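Local atomic coordinates of glycine cleavage system transcriptional repressor, putative (Vibrio cholerae, PDB entry 1U8S), a protein that probably represses transcription of the glycine cleavage system genes, and carries two ACT domains in each chain of a two-chain assembly. Residues L124-I129 with N139-A144; V96-D101 with L169-S174; R117-A122 with I145-D150. One frame throughout, in Å; residues are numbered along the deposited sequence.

Contact 1: residues L124-I129 with N139-A144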
ATOM      1  N   LEU B 124      -6.195   4.851  -4.466  1.00 26.59           N
ATOM      2  CA  LEU B 124      -7.130   5.878  -4.867  1.00 28.38           C
ATOM      3  C   LEU B 124      -6.484   7.247  -4.791  1.00 29.61           C
ATOM      4  O   LEU B 124      -5.530   7.451  -4.059  1.00 32.11           O
ATOM      5  CB  LEU B 124      -8.363   5.810  -3.955  1.00 28.42           C
ATOM      6  CG  LEU B 124      -9.549   6.754  -4.163  1.00 32.92           C
ATOM      7  CD1 LEU B 124     -10.806   6.168  -3.527  1.00 32.22           C
ATOM      8  CD2 LEU B 124      -9.224   8.113  -3.568  1.00 32.01           C
ATOM      9  N   SER B 125      -6.998   8.166  -5.590  1.00 31.02           N
ATOM     10  CA  SER B 125      -6.546   9.548  -5.622  1.00 31.51           C
ATOM     11  C   SER B 125      -7.751  10.336  -6.142  1.00 31.28           C
ATOM     12  O   SER B 125      -8.411   9.920  -7.099  1.00 27.85           O
ATOM     13  CB  SER B 125      -5.340   9.734  -6.555  1.00 32.85           C
ATOM     14  OG  SER B 125      -5.700   9.728  -7.932  1.00 36.72           O
ATOM     15  N   ALA B 126      -8.056  11.443  -5.472  1.00 32.22           N
ATOM     16  CA  ALA B 126      -9.166  12.313  -5.840  1.00 33.25           C
ATOM     17  C   ALA B 126      -8.628  13.706  -5.572  1.00 34.76           C
ATOM     18  O   ALA B 126      -8.319  14.044  -4.435  1.00 35.08           O
ATOM     19  CB  ALA B 126     -10.370  12.022  -4.962  1.00 33.56           C
ATOM     20  N   GLN B 127      -8.512  14.517  -6.614  1.00 37.50           N
ATOM     21  CA  GLN B 127      -7.944  15.842  -6.441  1.00 40.23           C
ATOM     22  C   GLN B 127      -8.328  16.824  -7.527  1.00 42.66           C
ATOM     23  O   GLN B 127      -8.728  16.442  -8.619  1.00 45.31           O
ATOM     24  CB  GLN B 127      -6.411  15.722  -6.404  1.00 38.74           C
ATOM     25  CG  GLN B 127      -5.791  15.309  -7.737  1.00 37.25           C
ATOM     26  CD  GLN B 127      -4.405  14.694  -7.594  1.00 37.70           C
ATOM     27  OE1 GLN B 127      -3.503  15.298  -7.013  1.00 38.33           O
ATOM     28  NE2 GLN B 127      -4.231  13.483  -8.134  1.00 34.73           N
ATOM     29  N   THR B 128      -8.194  18.099  -7.207  1.00 47.62           N
ATOM     30  CA  THR B 128      -8.470  19.175  -8.145  1.00 51.71           C
ATOM     31  C   THR B 128      -7.122  19.434  -8.826  1.00 55.96           C
ATOM     32  O   THR B 128      -6.099  19.508  -8.148  1.00 56.31           O
ATOM     33  CB  THR B 128      -8.901  20.452  -7.409  1.00 50.72           C
ATOM     34  OG1 THR B 128     -10.122  20.213  -6.697  1.00 50.76           O
ATOM     35  CG2 THR B 128      -9.086  21.593  -8.393  1.00 52.53           C
ATOM     36  N   ILE B 129      -7.116  19.563 -10.151  1.00 59.33           N
ATOM     37  CA  ILE B 129      -5.874  19.801 -10.880  1.00 62.73           C
ATOM     38  C   ILE B 129      -5.673  21.287 -11.197  1.00 64.89           C
ATOM     39  O   ILE B 129      -6.645  22.040 -11.294  1.00 65.12           O
ATOM     40  CB  ILE B 129      -5.844  19.008 -12.205  1.00 64.23           C
ATOM     41  CG1 ILE B 129      -6.351  17.581 -11.977  1.00 64.71           C
ATOM     42  CG2 ILE B 129      -4.411  18.940 -12.737  1.00 64.19           C
ATOM     43  CD1 ILE B 129      -5.453  16.735 -11.090  1.00 65.28           C
ATOM     44  N   ASN B 139      -9.707  23.829 -12.894  1.00 69.73           N
ATOM     45  CA  ASN B 139     -11.019  23.787 -12.254  1.00 69.25           C
ATOM     46  C   ASN B 139     -11.702  22.424 -12.394  1.00 67.89           C
ATOM     47  O   ASN B 139     -12.917  22.306 -12.200  1.00 68.84           O
ATOM     48  CB  ASN B 139     -11.922  24.882 -12.835  1.00 70.06           C
ATOM     49  CG  ASN B 139     -11.981  24.841 -14.348  1.00 70.63           C
ATOM     50  OD1 ASN B 139     -10.967  25.039 -15.026  1.00 71.79           O
ATOM     51  ND2 ASN B 139     -13.169  24.580 -14.889  1.00 70.61           N
ATOM     52  N   GLN B 140     -10.927  21.398 -12.735  1.00 64.34           N
ATOM     53  CA  GLN B 140     -11.481  20.057 -12.877  1.00 61.63           C
ATOM     54  C   GLN B 140     -11.054  19.130 -11.740  1.00 58.61           C
ATOM     55  O   GLN B 140      -9.991  19.308 -11.141  1.00 59.42           O
ATOM     56  CB  GLN B 140     -11.072  19.445 -14.213  1.00 61.50           C
ATOM     57  CG  GLN B 140     -12.049  19.708 -15.342  1.00 63.27           C
ATOM     58  CD  GLN B 140     -11.615  19.041 -16.626  1.00 64.45           C
ATOM     59  OE1 GLN B 140     -11.394  17.833 -16.666  1.00 64.44           O
ATOM     60  NE2 GLN B 140     -11.482  19.826 -17.688  1.00 66.98           N
ATOM     61  N   PHE B 141     -11.891  18.140 -11.451  1.00 53.57           N
ATOM     62  CA  PHE B 141     -11.612  17.183 -10.388  1.00 49.56           C
ATOM     63  C   PHE B 141     -11.365  15.804 -11.009  1.00 46.95           C
ATOM     64  O   PHE B 141     -12.200  15.323 -11.777  1.00 44.27           O
ATOM     65  CB  PHE B 141     -12.809  17.124  -9.438  1.00 49.23           C
ATOM     66  CG  PHE B 141     -12.529  16.394  -8.156  1.00 50.10           C
ATOM     67  CD1 PHE B 141     -11.683  16.945  -7.197  1.00 48.80           C
ATOM     68  CD2 PHE B 141     -13.108  15.156  -7.905  1.00 48.80           C
ATOM     69  CE1 PHE B 141     -11.417  16.274  -6.009  1.00 48.31           C
ATOM     70  CE2 PHE B 141     -12.847  14.480  -6.722  1.00 49.53           C
ATOM     71  CZ  PHE B 141     -11.998  15.044  -5.771  1.00 48.19           C
ATOM     72  N   HIS B 142     -10.224  15.183 -10.691  1.00 42.71           N
ATOM     73  CA  HIS B 142      -9.886  13.858 -11.229  1.00 41.44           C
ATOM     74  C   HIS B 142      -9.779  12.775 -10.151  1.00 39.26           C
ATOM     75  O   HIS B 142      -9.092  12.945  -9.140  1.00 40.09           O
ATOM     76  CB  HIS B 142      -8.553  13.879 -12.005  1.00 42.58           C
ATOM     77  CG  HIS B 142      -8.550  14.766 -13.213  1.00 46.39           C
ATOM     78  ND1 HIS B 142      -7.612  14.647 -14.218  1.00 47.14           N
ATOM     79  CD2 HIS B 142      -9.348  15.803 -13.569  1.00 47.28           C
ATOM     80  CE1 HIS B 142      -7.833  15.570 -15.138  1.00 47.59           C
ATOM     81  NE2 HIS B 142      -8.880  16.285 -14.769  1.00 46.71           N
ATOM     82  N   ILE B 143     -10.454  11.656 -10.381  1.00 36.92           N
ATOM     83  CA  ILE B 143     -10.423  10.524  -9.455  1.00 34.17           C
ATOM     84  C   ILE B 143      -9.681   9.373 -10.134  1.00 32.37           C
ATOM     85  O   ILE B 143      -9.884   9.105 -11.316  1.00 32.35           O
ATOM     86  CB  ILE B 143     -11.871  10.061  -9.078  1.00 33.13           C
ATOM     87  CG1 ILE B 143     -12.603  11.195  -8.344  1.00 31.92           C
ATOM     88  CG2 ILE B 143     -11.829   8.807  -8.202  1.00 31.01           C
ATOM     89  CD1 ILE B 143     -14.062  10.887  -7.978  1.00 29.60           C
ATOM     90  N   ALA B 144      -8.796   8.713  -9.399  1.00 33.04           N
ATOM     91  CA  ALA B 144      -8.054   7.570  -9.943  1.00 33.82           C
ATOM     92  C   ALA B 144      -8.103   6.433  -8.929  1.00 32.92           C
ATOM     93  O   ALA B 144      -7.638   6.577  -7.795  1.00 33.80           O
ATOM     94  CB  ALA B 144      -6.609   7.950 -10.242  1.00 31.46           C
TER
HETATM   95  O   HOH W   1      -6.382  12.296  -9.256  1.00 41.01           O
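Five backbone hydrogen bonds join the antiparallel strands, in which Ala126 faces Ile143 and Thr128 faces Phe141. Gln127 and His142 form a hydrogen-bonded pair: His142 N meets Gln127 O at 2.8 Å, nearly along the C=O axis, while Gln127 N reaches His142 O from above the carbonyl plane. Ala144 N gives a 2.6 Å bond to Ser125 O, whereas the return bond from Ser125 N is weak. Ile129 N adds a straight bond to Gln140 O.

A single water bridges the two strands: it donates to His142 O, accepts from Gln127 NE2 and bonds Ser125 OG, so His142 O is gripped twice.

On the face with Gln127, Ile129 CG1 sits over the centre of the His142 imidazole, a CH-pi contact 3.7 Å from the centroid, while His142 ND1 bonds Tyr97 OH. On the other face the Phe141 ring, its CG anti to the backbone N (chi1 -168°), folds back until CZ lies 3.5 Å from Ala126 CB; Thr128 OG1 stands at the ring edge. Helix 107-116 covers this face through Thr107. The second subunit bonds the Ala126 backbone of strand 120-128, which, outermost within its own chain, pairs here with inner strand 141-149 of a ferredoxin-like ACT domain.

Contact 2: residues V96-D101 with L169-S174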
ATOM      1  N   VAL B  96      -9.454   2.767 -12.864  1.00 40.64           N
ATOM      2  CA  VAL B  96     -10.530   3.666 -13.246  1.00 40.20           C
ATOM      3  C   VAL B  96     -10.050   5.105 -13.205  1.00 40.23           C
ATOM      4  O   VAL B  96      -9.212   5.467 -12.376  1.00 40.03           O
ATOM      5  CB  VAL B  96     -11.741   3.521 -12.301  1.00 40.23           C
ATOM      6  CG1 VAL B  96     -12.666   4.704 -12.458  1.00 42.08           C
ATOM      7  CG2 VAL B  96     -12.481   2.242 -12.612  1.00 42.14           C
ATOM      8  N   TYR B  97     -10.578   5.920 -14.110  1.00 40.59           N
ATOM      9  CA  TYR B  97     -10.219   7.325 -14.157  1.00 41.31           C
ATOM     10  C   TYR B  97     -11.469   8.146 -14.428  1.00 40.75           C
ATOM     11  O   TYR B  97     -12.072   8.053 -15.496  1.00 40.68           O
ATOM     12  CB  TYR B  97      -9.183   7.592 -15.245  1.00 43.64           C
ATOM     13  CG  TYR B  97      -8.380   8.822 -14.935  1.00 49.37           C
ATOM     14  CD1 TYR B  97      -7.447   8.811 -13.900  1.00 52.20           C
ATOM     15  CD2 TYR B  97      -8.596  10.024 -15.616  1.00 51.33           C
ATOM     16  CE1 TYR B  97      -6.741   9.968 -13.537  1.00 54.82           C
ATOM     17  CE2 TYR B  97      -7.896  11.192 -15.262  1.00 53.81           C
ATOM     18  CZ  TYR B  97      -6.969  11.150 -14.219  1.00 54.95           C
ATOM     19  OH  TYR B  97      -6.264  12.271 -13.853  1.00 58.82           O
ATOM     20  N   VAL B  98     -11.856   8.950 -13.450  1.00 39.81           N
ATOM     21  CA  VAL B  98     -13.047   9.761 -13.578  1.00 40.14           C
ATOM     22  C   VAL B  98     -12.688  11.228 -13.552  1.00 40.56           C
ATOM     23  O   VAL B  98     -11.856  11.644 -12.761  1.00 41.28           O
ATOM     24  CB  VAL B  98     -14.037   9.451 -12.425  1.00 40.38           C
ATOM     25  CG1 VAL B  98     -15.228  10.408 -12.468  1.00 37.08           C
ATOM     26  CG2 VAL B  98     -14.507   8.005 -12.527  1.00 38.26           C
ATOM     27  N   GLU B  99     -13.319  12.010 -14.418  1.00 42.53           N
ATOM     28  CA  GLU B  99     -13.069  13.447 -14.469  1.00 44.91           C
ATOM     29  C   GLU B  99     -14.393  14.195 -14.413  1.00 46.07           C
ATOM     30  O   GLU B  99     -15.337  13.836 -15.110  1.00 45.97           O
ATOM     31  CB  GLU B  99     -12.323  13.816 -15.750  1.00 46.43           C
ATOM     32  CG  GLU B  99     -10.896  13.301 -15.811  1.00 52.70           C
ATOM     33  CD  GLU B  99     -10.280  13.451 -17.190  1.00 55.29           C
ATOM     34  OE1 GLU B  99      -9.052  13.253 -17.318  1.00 57.68           O
ATOM     35  OE2 GLU B  99     -11.028  13.759 -18.145  1.00 56.10           O
ATOM     36  N   SER B 100     -14.454  15.231 -13.579  1.00 46.66           N
ATOM     37  CA  SER B 100     -15.654  16.032 -13.430  1.00 48.25           C
ATOM     38  C   SER B 100     -15.290  17.480 -13.179  1.00 51.52           C
ATOM     39  O   SER B 100     -14.126  17.807 -12.983  1.00 51.77           O
ATOM     40  CB  SER B 100     -16.491  15.523 -12.259  1.00 47.60           C
ATOM     41  OG  SER B 100     -17.621  16.359 -12.051  1.00 44.42           O
ATOM     42  N   ASP B 101     -16.287  18.354 -13.188  1.00 54.94           N
ATOM     43  CA  ASP B 101     -16.035  19.758 -12.920  1.00 60.47           C
ATOM     44  C   ASP B 101     -16.501  20.032 -11.498  1.00 61.85           C
ATOM     45  O   ASP B 101     -16.087  21.005 -10.880  1.00 64.41           O
ATOM     46  CB  ASP B 101     -16.807  20.642 -13.890  1.00 62.34           C
ATOM     47  CG  ASP B 101     -18.302  20.475 -13.752  1.00 65.08           C
ATOM     48  OD1 ASP B 101     -18.809  19.375 -14.066  1.00 65.40           O
ATOM     49  OD2 ASP B 101     -18.961  21.445 -13.324  1.00 67.00           O
ATOM     50  N   LEU B 169     -24.086  10.010 -13.272  1.00 30.60           N
ATOM     51  CA  LEU B 169     -23.491  11.134 -12.556  1.00 32.03           C
ATOM     52  C   LEU B 169     -22.925  12.193 -13.500  1.00 33.26           C
ATOM     53  O   LEU B 169     -22.309  13.166 -13.054  1.00 32.43           O
ATOM     54  CB  LEU B 169     -22.398  10.633 -11.606  1.00 32.82           C
ATOM     55  CG  LEU B 169     -22.842   9.576 -10.589  1.00 33.16           C
ATOM     56  CD1 LEU B 169     -21.641   8.979  -9.887  1.00 33.24           C
ATOM     57  CD2 LEU B 169     -23.805  10.206  -9.599  1.00 32.07           C
ATOM     58  N   ASP B 170     -23.143  11.989 -14.799  1.00 33.60           N
ATOM     59  CA  ASP B 170     -22.701  12.922 -15.826  1.00 33.39           C
ATOM     60  C   ASP B 170     -21.223  13.299 -15.779  1.00 34.14           C
ATOM     61  O   ASP B 170     -20.883  14.487 -15.822  1.00 33.97           O
ATOM     62  CB  ASP B 170     -23.542  14.193 -15.750  1.00 34.62           C
ATOM     63  CG  ASP B 170     -23.199  15.181 -16.838  1.00 37.35           C
ATOM     64  OD1 ASP B 170     -23.077  14.752 -18.004  1.00 38.79           O
ATOM     65  OD2 ASP B 170     -23.068  16.384 -16.525  1.00 40.32           O
ATOM     66  N   VAL B 171     -20.344  12.304 -15.692  1.00 33.52           N
ATOM     67  CA  VAL B 171     -18.902  12.562 -15.657  1.00 33.62           C
ATOM     68  C   VAL B 171     -18.195  11.689 -16.685  1.00 36.58           C
ATOM     69  O   VAL B 171     -18.767  10.717 -17.187  1.00 37.36           O
ATOM     70  CB  VAL B 171     -18.287  12.242 -14.273  1.00 31.08           C
ATOM     71  CG1 VAL B 171     -19.022  12.982 -13.191  1.00 29.09           C
ATOM     72  CG2 VAL B 171     -18.338  10.736 -14.011  1.00 30.88           C
ATOM     73  N   GLN B 172     -16.949  12.037 -16.990  1.00 39.53           N
ATOM     74  CA  GLN B 172     -16.154  11.277 -17.948  1.00 41.76           C
ATOM     75  C   GLN B 172     -15.332  10.232 -17.219  1.00 41.70           C
ATOM     76  O   GLN B 172     -14.520  10.557 -16.346  1.00 43.66           O
ATOM     77  CB  GLN B 172     -15.206  12.192 -18.717  1.00 44.79           C
ATOM     78  CG  GLN B 172     -15.883  13.248 -19.570  1.00 52.93           C
ATOM     79  CD  GLN B 172     -14.876  14.120 -20.301  1.00 57.37           C
ATOM     80  OE1 GLN B 172     -14.142  14.904 -19.681  1.00 59.13           O
ATOM     81  NE2 GLN B 172     -14.820  13.975 -21.627  1.00 58.18           N
ATOM     82  N   GLY B 173     -15.535   8.976 -17.580  1.00 41.13           N
ATOM     83  CA  GLY B 173     -14.791   7.921 -16.938  1.00 41.31           C
ATOM     84  C   GLY B 173     -14.351   6.858 -17.915  1.00 42.55           C
ATOM     85  O   GLY B 173     -15.046   6.545 -18.878  1.00 44.23           O
ATOM     86  N   SER B 174     -13.167   6.320 -17.670  1.00 43.73           N
ATOM     87  CA  SER B 174     -12.617   5.260 -18.484  1.00 44.37           C
ATOM     88  C   SER B 174     -12.263   4.102 -17.564  1.00 45.42           C
ATOM     89  O   SER B 174     -12.058   4.280 -16.363  1.00 45.51           O
ATOM     90  CB  SER B 174     -11.378   5.744 -19.244  1.00 43.06           C
ATOM     91  OG  SER B 174     -10.522   6.503 -18.415  1.00 41.92           O
TER
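Strands 96-100 and 172-174 run antiparallel, their axes 4.6 Å apart at closest approach, and four backbone bonds, all in the plane of the accepting carbonyl, join Tyr97 to Ser174 and Glu99 to Gln172. The shortest runs from Glu99 N to Gln172 O, 2.7 Å. Between these two pairs Val98 lies opposite Gly173 but packs on Val171, two residues before Gly173: Val98 CG1, anti to the backbone N (chi1 174°), meets Val171 CG2 obliquely at 3.5 Å. The other Val171 methyl, CG1, lies 3.7 Å from Ser100 CB, so the valine spans two facing residues. This pairing joins the first and fourth strands of the βαββαβ ACT domain, and the valines pack on its two helices, against Phe110, Phe162 and Cys166. On the other, polar face Glu99 and Gln172 both run extended beyond CG and cross obliquely, with Glu99 OE2 3.7 Å from Gln172 OE1, a contact and not a hydrogen bond, and the two end planes 56° apart. Of the Tyr97 side chain, CB is the part that meets Ser174 OG; the ring leads away to strand 141-149, where His142 holds the hydroxyl. Glu99 OE1 lies at the edge of the tyrosine ring.

Contact 3: residues R117-A122 with I145-D150; sequences RQIGMA and ISARVD
Ile119 holds CG1 anti to its carbonyl carbon (chi1 -62°), which leaves CG2 anti to the backbone N and directed at the facing strand; Val149 takes a matching first torsion, so the two side chains lie side by side and point the same way. Here the chain leaves the first helix of a ferredoxin-like ACT domain and enters strand 120-128, outermost in the sheet of its own chain: Gln118, with positive phi, closes a Schellman motif, and Ile119 is the first side chain to reach strand 145-149. Its CG2 touches Ala147 CB and Val149 CG1, both at 3.7 Å. From helix 155-168, Leu158 packs on both Ile119 and Val149. Further along, Met121 and Ala147 form a non-hydrogen-bonded pair. The methionine chain, extended at chi2 and bent at chi3 (-76°), crosses Ile145 obliquely and sets SD 4.0 Å from Ile145 CG2. The chain then turns a corner at Ala122, whose backbone also bonds the second subunit. Ala122 N donates an almost straight bond (175° at the hydrogen) of 2.7 Å to Ser146 O, in the carbonyl plane. The bond from Arg148 N to Gly120 O is longer, 3.3 Å, and beyond it a water accepts from Gly120 N and donates to Arg148 O.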
ATOM      1  N   ARG B 117     -20.120  -4.016  -5.152  1.00 37.84           N
ATOM      2  CA  ARG B 117     -19.758  -5.198  -5.900  1.00 38.79           C
ATOM      3  C   ARG B 117     -18.717  -6.060  -5.193  1.00 39.52           C
ATOM      4  O   ARG B 117     -18.229  -7.042  -5.755  1.00 38.78           O
ATOM      5  CB  ARG B 117     -19.282  -4.781  -7.289  1.00 40.50           C
ATOM      6  CG  ARG B 117     -20.408  -4.157  -8.116  1.00 38.85           C
ATOM      7  CD  ARG B 117     -19.906  -3.231  -9.223  1.00 38.14           C
ATOM      8  NE  ARG B 117     -21.017  -2.816 -10.066  1.00 38.78           N
ATOM      9  CZ  ARG B 117     -22.024  -2.038  -9.666  1.00 39.98           C
ATOM     10  NH1 ARG B 117     -22.070  -1.560  -8.418  1.00 33.79           N
ATOM     11  NH2 ARG B 117     -23.008  -1.761 -10.518  1.00 38.89           N
ATOM     12  N   GLN B 118     -18.395  -5.694  -3.955  1.00 40.35           N
ATOM     13  CA  GLN B 118     -17.435  -6.434  -3.146  1.00 41.45           C
ATOM     14  C   GLN B 118     -16.043  -6.516  -3.773  1.00 40.57           C
ATOM     15  O   GLN B 118     -15.313  -7.493  -3.572  1.00 40.59           O
ATOM     16  CB  GLN B 118     -17.982  -7.839  -2.851  1.00 44.69           C
ATOM     17  CG  GLN B 118     -19.165  -7.830  -1.873  1.00 51.70           C
ATOM     18  CD  GLN B 118     -19.923  -9.153  -1.809  1.00 55.25           C
ATOM     19  OE1 GLN B 118     -19.379 -10.184  -1.407  1.00 57.23           O
ATOM     20  NE2 GLN B 118     -21.193  -9.124  -2.210  1.00 56.44           N
ATOM     21  N   ILE B 119     -15.687  -5.488  -4.542  1.00 38.21           N
ATOM     22  CA  ILE B 119     -14.374  -5.402  -5.174  1.00 34.60           C
ATOM     23  C   ILE B 119     -13.517  -4.522  -4.257  1.00 34.65           C
ATOM     24  O   ILE B 119     -13.891  -3.390  -3.939  1.00 32.06           O
ATOM     25  CB  ILE B 119     -14.473  -4.756  -6.565  1.00 32.82           C
ATOM     26  CG1 ILE B 119     -15.361  -5.628  -7.455  1.00 34.22           C
ATOM     27  CG2 ILE B 119     -13.078  -4.592  -7.180  1.00 31.71           C
ATOM     28  CD1 ILE B 119     -15.624  -5.053  -8.844  1.00 35.57           C
ATOM     29  N   GLY B 120     -12.377  -5.049  -3.821  1.00 34.30           N
ATOM     30  CA  GLY B 120     -11.506  -4.294  -2.938  1.00 32.44           C
ATOM     31  C   GLY B 120     -10.602  -3.364  -3.713  1.00 32.86           C
ATOM     32  O   GLY B 120     -10.023  -3.770  -4.712  1.00 33.86           O
ATOM     33  N   MET B 121     -10.483  -2.113  -3.280  1.00 30.69           N
ATOM     34  CA  MET B 121      -9.605  -1.191  -3.986  1.00 31.48           C
ATOM     35  C   MET B 121      -8.207  -1.337  -3.403  1.00 31.10           C
ATOM     36  O   MET B 121      -8.054  -1.780  -2.269  1.00 32.25           O
ATOM     37  CB  MET B 121     -10.074   0.247  -3.802  1.00 31.35           C
ATOM     38  CG  MET B 121     -11.542   0.479  -4.060  1.00 31.87           C
ATOM     39  SD  MET B 121     -11.932   2.235  -3.783  1.00 37.02           S
ATOM     40  CE  MET B 121     -11.948   2.301  -1.972  1.00 36.54           C
ATOM     41  N   ALA B 122      -7.194  -0.967  -4.186  1.00 30.64           N
ATOM     42  CA  ALA B 122      -5.807  -1.036  -3.741  1.00 28.88           C
ATOM     43  C   ALA B 122      -5.207   0.367  -3.680  1.00 28.24           C
ATOM     44  O   ALA B 122      -4.265   0.621  -2.936  1.00 30.06           O
ATOM     45  CB  ALA B 122      -5.007  -1.898  -4.672  1.00 28.76           C
ATOM     46  N   ILE B 145      -8.666   5.310  -9.344  1.00 31.31           N
ATOM     47  CA  ILE B 145      -8.803   4.155  -8.467  1.00 32.76           C
ATOM     48  C   ILE B 145      -8.234   2.890  -9.101  1.00 33.31           C
ATOM     49  O   ILE B 145      -8.386   2.664 -10.306  1.00 34.72           O
ATOM     50  CB  ILE B 145     -10.310   3.890  -8.138  1.00 32.86           C
ATOM     51  CG1 ILE B 145     -10.871   5.027  -7.272  1.00 33.87           C
ATOM     52  CG2 ILE B 145     -10.481   2.514  -7.466  1.00 31.89           C
ATOM     53  CD1 ILE B 145     -12.390   5.061  -7.203  1.00 30.51           C
ATOM     54  N   SER B 146      -7.589   2.061  -8.289  1.00 33.11           N
ATOM     55  CA  SER B 146      -7.053   0.784  -8.762  1.00 35.16           C
ATOM     56  C   SER B 146      -7.722  -0.283  -7.926  1.00 35.13           C
ATOM     57  O   SER B 146      -7.711  -0.206  -6.696  1.00 34.61           O
ATOM     58  CB  SER B 146      -5.532   0.706  -8.585  1.00 34.84           C
ATOM     59  OG  SER B 146      -4.880   1.484  -9.579  1.00 37.29           O
ATOM     60  N   ALA B 147      -8.310  -1.276  -8.582  1.00 35.00           N
ATOM     61  CA  ALA B 147      -8.983  -2.332  -7.843  1.00 36.69           C
ATOM     62  C   ALA B 147      -8.681  -3.689  -8.437  1.00 39.28           C
ATOM     63  O   ALA B 147      -8.388  -3.816  -9.621  1.00 40.45           O
ATOM     64  CB  ALA B 147     -10.485  -2.094  -7.820  1.00 36.11           C
ATOM     65  N   ARG B 148      -8.754  -4.708  -7.597  1.00 42.45           N
ATOM     66  CA  ARG B 148      -8.469  -6.053  -8.028  1.00 43.21           C
ATOM     67  C   ARG B 148      -9.715  -6.916  -8.007  1.00 43.82           C
ATOM     68  O   ARG B 148     -10.445  -6.941  -7.018  1.00 44.10           O
ATOM     69  CB  ARG B 148      -7.393  -6.650  -7.125  1.00 43.12           C
ATOM     70  CG  ARG B 148      -6.070  -5.908  -7.208  1.00 43.68           C
ATOM     71  CD  ARG B 148      -5.082  -6.440  -6.197  1.00 47.37           C
ATOM     72  NE  ARG B 148      -3.776  -5.798  -6.295  1.00 51.90           N
ATOM     73  CZ  ARG B 148      -2.775  -6.009  -5.445  1.00 53.76           C
ATOM     74  NH1 ARG B 148      -2.935  -6.852  -4.427  1.00 53.71           N
ATOM     75  NH2 ARG B 148      -1.619  -5.373  -5.612  1.00 52.88           N
ATOM     76  N   VAL B 149      -9.962  -7.602  -9.119  1.00 45.29           N
ATOM     77  CA  VAL B 149     -11.099  -8.506  -9.229  1.00 47.83           C
ATOM     78  C   VAL B 149     -10.580  -9.907  -9.520  1.00 49.57           C
ATOM     79  O   VAL B 149      -9.539 -10.076 -10.165  1.00 50.64           O
ATOM     80  CB  VAL B 149     -12.027  -8.088 -10.358  1.00 48.04           C
ATOM     81  CG1 VAL B 149     -12.461  -6.651 -10.140  1.00 48.48           C
ATOM     82  CG2 VAL B 149     -11.333  -8.256 -11.692  1.00 47.34           C
ATOM     83  N   ASP B 150     -11.290 -10.915  -9.035  1.00 50.99           N
ATOM     84  CA  ASP B 150     -10.860 -12.279  -9.273  1.00 51.61           C
ATOM     85  C   ASP B 150     -11.350 -12.767 -10.632  1.00 51.71           C
ATOM     86  O   ASP B 150     -11.919 -12.000 -11.407  1.00 51.51           O
ATOM     87  CB  ASP B 150     -11.353 -13.190  -8.151  1.00 52.64           C
ATOM     88  CG  ASP B 150     -12.844 -13.085  -7.929  1.00 54.28           C
ATOM     89  OD1 ASP B 150     -13.270 -13.212  -6.765  1.00 55.54           O
ATOM     90  OD2 ASP B 150     -13.591 -12.888  -8.909  1.00 55.12           O
TER
HETATM   91  O   HOH W   2     -11.331  -7.304  -4.514  1.00 39.17           O

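Overall arrangement
Followed from the N terminus, the chain first completes one four-stranded ACT sheet, strands 5-14 to 76-82, and all three contacts lie in the second. Strand 92-100 opens contact 2, which closes only at strand 172-179 and so encloses the other two. Within that span, helix 107-116 leads to strand 120-128, which pairs with strand 141-149 twice: contact 3 closes the longer loop and contact 1 the shorter one inside it, so the three nest without crossing. Strand 141-149 joins the pairs laterally, since Phe141 N probably bonds Ser100 O and Val96 N probably bonds Ile145 O. Contacts 1 and 3 lie on the side that meets the second subunit; contact 2 does not touch it.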